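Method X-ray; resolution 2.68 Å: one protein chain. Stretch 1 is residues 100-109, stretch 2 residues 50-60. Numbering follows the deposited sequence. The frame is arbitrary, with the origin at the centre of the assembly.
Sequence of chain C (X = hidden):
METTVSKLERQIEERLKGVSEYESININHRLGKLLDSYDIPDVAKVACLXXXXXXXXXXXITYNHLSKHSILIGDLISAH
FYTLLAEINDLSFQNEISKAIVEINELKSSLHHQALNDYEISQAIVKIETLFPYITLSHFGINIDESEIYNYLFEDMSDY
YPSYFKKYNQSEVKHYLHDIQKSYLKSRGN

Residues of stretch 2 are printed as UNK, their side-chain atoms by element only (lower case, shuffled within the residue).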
# COMPACT_ATOMS: atom_id res chain seq x y z
N ALA C 100 -9.18 0.43 15.78
CA ALA C 100 -8.89 -0.90 16.30
C ALA C 100 -7.69 -1.54 15.58
O ALA C 100 -6.83 -2.16 16.24
CB ALA C 100 -10.13 -1.81 16.16
N ILE C 101 -7.63 -1.39 14.26
CA ILE C 101 -6.51 -1.94 13.53
C ILE C 101 -5.16 -1.34 14.00
O ILE C 101 -4.22 -2.09 14.26
CB ILE C 101 -6.67 -1.75 11.99
CG1 ILE C 101 -7.90 -2.54 11.50
CG2 ILE C 101 -5.46 -2.33 11.27
CD1 ILE C 101 -8.23 -2.33 10.05
N VAL C 102 -5.04 -0.02 14.13
CA VAL C 102 -3.74 0.48 14.57
C VAL C 102 -3.43 -0.03 15.97
O VAL C 102 -2.29 -0.34 16.27
CB VAL C 102 -3.57 2.09 14.51
CG1 VAL C 102 -4.78 2.76 13.90
CG2 VAL C 102 -3.24 2.66 15.87
N GLU C 103 -4.44 -0.17 16.82
CA GLU C 103 -4.23 -0.66 18.17
C GLU C 103 -3.75 -2.11 18.23
O GLU C 103 -2.79 -2.47 18.94
CB GLU C 103 -5.50 -0.51 18.98
CG GLU C 103 -5.42 -1.18 20.33
CD GLU C 103 -6.50 -0.71 21.28
OE1 GLU C 103 -7.62 -0.41 20.80
OE2 GLU C 103 -6.22 -0.66 22.50
N ILE C 104 -4.44 -2.96 17.48
CA ILE C 104 -4.06 -4.37 17.39
C ILE C 104 -2.58 -4.42 17.03
O ILE C 104 -1.81 -5.11 17.70
CB ILE C 104 -4.87 -5.10 16.32
CG1 ILE C 104 -6.32 -5.27 16.79
CG2 ILE C 104 -4.22 -6.42 15.99
CD1 ILE C 104 -6.46 -5.83 18.23
N ASN C 105 -2.20 -3.67 15.98
CA ASN C 105 -0.81 -3.60 15.52
C ASN C 105 0.15 -3.05 16.55
O ASN C 105 1.26 -3.53 16.67
CB ASN C 105 -0.74 -2.80 14.23
CG ASN C 105 -1.30 -3.56 13.07
OD1 ASN C 105 -0.78 -4.60 12.67
ND2 ASN C 105 -2.39 -3.07 12.54
N GLU C 106 -0.27 -2.03 17.29
CA GLU C 106 0.56 -1.47 18.36
C GLU C 106 0.74 -2.56 19.46
O GLU C 106 1.86 -2.78 19.93
CB GLU C 106 -0.10 -0.21 18.99
CG GLU C 106 0.06 1.08 18.23
CD GLU C 106 -0.76 2.24 18.84
OE1 GLU C 106 -1.93 2.01 19.23
OE2 GLU C 106 -0.26 3.39 18.92
N LEU C 107 -0.35 -3.23 19.85
CA LEU C 107 -0.21 -4.25 20.87
C LEU C 107 0.72 -5.37 20.43
O LEU C 107 1.60 -5.75 21.20
CB LEU C 107 -1.57 -4.81 21.29
CG LEU C 107 -2.50 -3.79 21.97
CD1 LEU C 107 -3.92 -4.33 22.04
CD2 LEU C 107 -1.98 -3.47 23.33
N LYS C 108 0.56 -5.90 19.22
CA LYS C 108 1.47 -6.96 18.75
C LYS C 108 2.93 -6.47 18.79
O LYS C 108 3.82 -7.21 19.21
CB LYS C 108 1.12 -7.44 17.34
CG LYS C 108 -0.09 -8.37 17.26
CD LYS C 108 -0.54 -8.66 15.84
CE LYS C 108 -1.82 -9.51 15.86
NZ LYS C 108 -2.51 -9.72 14.51
N SER C 109 3.17 -5.24 18.36
CA SER C 109 4.53 -4.70 18.40
C SER C 109 5.06 -4.70 19.83
O SER C 109 6.22 -5.07 20.10
CB SER C 109 4.56 -3.28 17.86
OG SER C 109 5.88 -2.77 17.89
N UNK C 50 -12.36 -10.55 7.19
CA UNK C 50 -11.27 -10.26 6.25
C UNK C 50 -10.08 -9.57 6.90
O UNK C 50 -8.92 -9.93 6.68
o UNK C 50 -13.03 -9.65 4.70
c UNK C 50 -10.76 -9.50 3.93
c UNK C 50 -11.70 -9.34 5.11
N UNK C 51 -10.34 -8.54 7.70
CA UNK C 51 -9.24 -7.85 8.32
C UNK C 51 -8.55 -8.77 9.33
O UNK C 51 -7.34 -8.69 9.54
c UNK C 51 -8.46 -5.73 9.39
c UNK C 51 -9.69 -6.51 8.95
c UNK C 51 -7.56 -5.33 8.25
c UNK C 51 -10.63 -6.72 10.08
N UNK C 52 -9.32 -9.69 9.92
CA UNK C 52 -8.79 -10.66 10.86
C UNK C 52 -7.88 -11.63 10.09
O UNK C 52 -6.86 -12.12 10.61
c UNK C 52 -9.48 -12.59 12.43
o UNK C 52 -9.19 -12.38 13.64
c UNK C 52 -9.95 -11.42 11.53
o UNK C 52 -9.39 -13.74 11.93
N UNK C 53 -8.26 -11.88 8.84
CA UNK C 53 -7.53 -12.80 7.96
C UNK C 53 -6.18 -12.25 7.48
O UNK C 53 -5.14 -12.92 7.62
o UNK C 53 -9.63 -13.78 7.13
c UNK C 53 -8.39 -13.19 6.71
c UNK C 53 -7.67 -14.19 5.84
N UNK C 54 -6.17 -11.05 6.91
CA UNK C 54 -4.91 -10.51 6.45
C UNK C 54 -3.95 -10.42 7.63
O UNK C 54 -2.83 -10.96 7.58
c UNK C 54 -5.11 -9.14 5.80
o UNK C 54 -5.87 -8.28 6.61
N UNK C 55 -4.40 -9.76 8.70
CA UNK C 55 -3.63 -9.59 9.92
C UNK C 55 -2.98 -10.90 10.41
O UNK C 55 -1.78 -10.96 10.68
c UNK C 55 -3.24 -6.21 9.09
c UNK C 55 -4.53 -9.01 11.00
c UNK C 55 -5.05 -7.58 10.74
s UNK C 55 -3.74 -6.40 10.85
N UNK C 56 -3.76 -11.97 10.53
CA UNK C 56 -3.20 -13.25 10.99
C UNK C 56 -2.27 -13.87 9.94
O UNK C 56 -1.35 -14.64 10.28
c UNK C 56 -4.31 -14.23 11.36
n UNK C 56 -7.30 -15.27 11.82
n UNK C 56 -7.55 -14.69 14.05
c UNK C 56 -3.77 -15.58 11.81
c UNK C 56 -6.85 -15.28 13.08
c UNK C 56 -4.85 -16.52 12.35
n UNK C 56 -5.70 -15.87 13.35
N UNK C 57 -2.50 -13.52 8.66
CA UNK C 57 -1.67 -14.03 7.57
C UNK C 57 -0.31 -13.40 7.60
O UNK C 57 0.69 -14.08 7.49
n UNK C 57 -1.41 -15.89 5.18
c UNK C 57 -2.32 -13.78 6.22
c UNK C 57 -0.89 -16.31 4.04
n UNK C 57 -0.80 -15.28 3.22
c UNK C 57 -1.68 -14.54 5.09
c UNK C 57 -1.29 -14.16 3.86
N UNK C 58 -0.27 -12.08 7.79
CA UNK C 58 1.00 -11.36 7.85
C UNK C 58 1.73 -11.76 9.13
O UNK C 58 2.96 -11.76 9.18
c UNK C 58 1.04 -9.15 5.39
c UNK C 58 -0.53 -7.94 6.84
c UNK C 58 0.08 -9.26 6.54
c UNK C 58 0.77 -9.83 7.80
N UNK C 59 0.97 -12.09 10.17
CA UNK C 59 1.61 -12.51 11.41
C UNK C 59 2.42 -13.74 11.12
O UNK C 59 3.62 -13.80 11.39
o UNK C 59 -0.94 -11.59 13.77
c UNK C 59 0.24 -11.70 13.35
o UNK C 59 1.17 -10.91 13.64
c UNK C 59 0.57 -12.86 12.46
N UNK C 60 1.73 -14.72 10.55
CA UNK C 60 2.28 -16.02 10.20
C UNK C 60 3.49 -16.05 9.29
O UNK C 60 4.32 -16.93 9.42
o UNK C 60 0.40 -17.28 11.79
o UNK C 60 -1.06 -17.48 10.14
c UNK C 60 1.18 -16.89 9.57
c UNK C 60 0.09 -17.24 10.57

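Position 50 has three side-chain atoms. CB carries one oxygen and one carbon, and nothing on stretch 1 is within reach. That branching makes it T50.

Position 51 has four carbons, forked at CB, with one arm two carbons long. The first carbon of that arm lies 3.5 Å from CD1 of I101, a close apolar contact. This is isoleucine, I51, and its CA-to-CB bond points toward stretch 1.

Position 52 has two carbons, the second carrying two oxygens. CB points away from stretch 1 and the side chain makes no contact with it. A carboxylate one carbon beyond CB is aspartate, D52.

Position 53 again has a CB bearing one oxygen and one carbon. It is out of reach of stretch 1. This is T53.

Position 54 has one carbon and then one oxygen, and it stays clear of stretch 1. The hydroxymethyl group is that of serine, S54. Its OG is near the carbonyl oxygens of the preceding turn, but any bond there is weak.

Position 55 has an unbranched chain of two carbons, a sulfur and a last carbon. The sulfur sits near stretch 1, 3.9 Å from OD1 of N105 and 4.4 Å from CG2 of I101. A thioether of this shape is methionine, M55. Among the residues of stretch 2 it has the largest area covered by stretch 1.

Position 56 has three carbons, a nitrogen, and a carbon carrying two more nitrogens. It makes no contact with stretch 1. This guanidinium group belongs to arginine, R56. Its CA-to-CB bond points away from stretch 1, and the guanidinium reaches back along its own helix. NH1 donates to D52 OD1 at 2.6 Å, and NH2 donates to D52 OD2 at 2.9 Å. The pair forms a salt bridge one helical turn apart.

Position 57 has one carbon and then a five-membered ring of three carbons and two nitrogens. It does not reach stretch 1. The imidazole identifies H57.

Position 58 has four carbons, forked at the second, with no contact to stretch 1. It is L58.

Position 59 has two carbons, the second carrying two oxygens. One oxygen lies 2.6 Å from NZ of K108. The residue is D59, and that oxygen is OD2. K108 NZ donates a hydrogen bond to it within a salt bridge, although the placement of OD2 is less certain.

Position 60 has the same two-carbon carboxylate, out of reach of stretch 1. It is D60.

Both stretches are helical and run in roughly the same direction, with 24° between them. Their axes come no closer than 12.2 Å, so side chains must span the gap. I51, M55 and D59 are spaced four residues apart and all point toward stretch 1. I51 packs on I101, M55 touches both I101 and N105 through SD, and D59 meets the extended side chain of K108. N105 is held by a weak hydrogen bond from its ND2 to O of I101, 2.7 Å. The contact is small, burying 279 Å², with apolar packing at one end and a charged pair at the other.

Stretch 2 50-60: TIDTSMRHLDD
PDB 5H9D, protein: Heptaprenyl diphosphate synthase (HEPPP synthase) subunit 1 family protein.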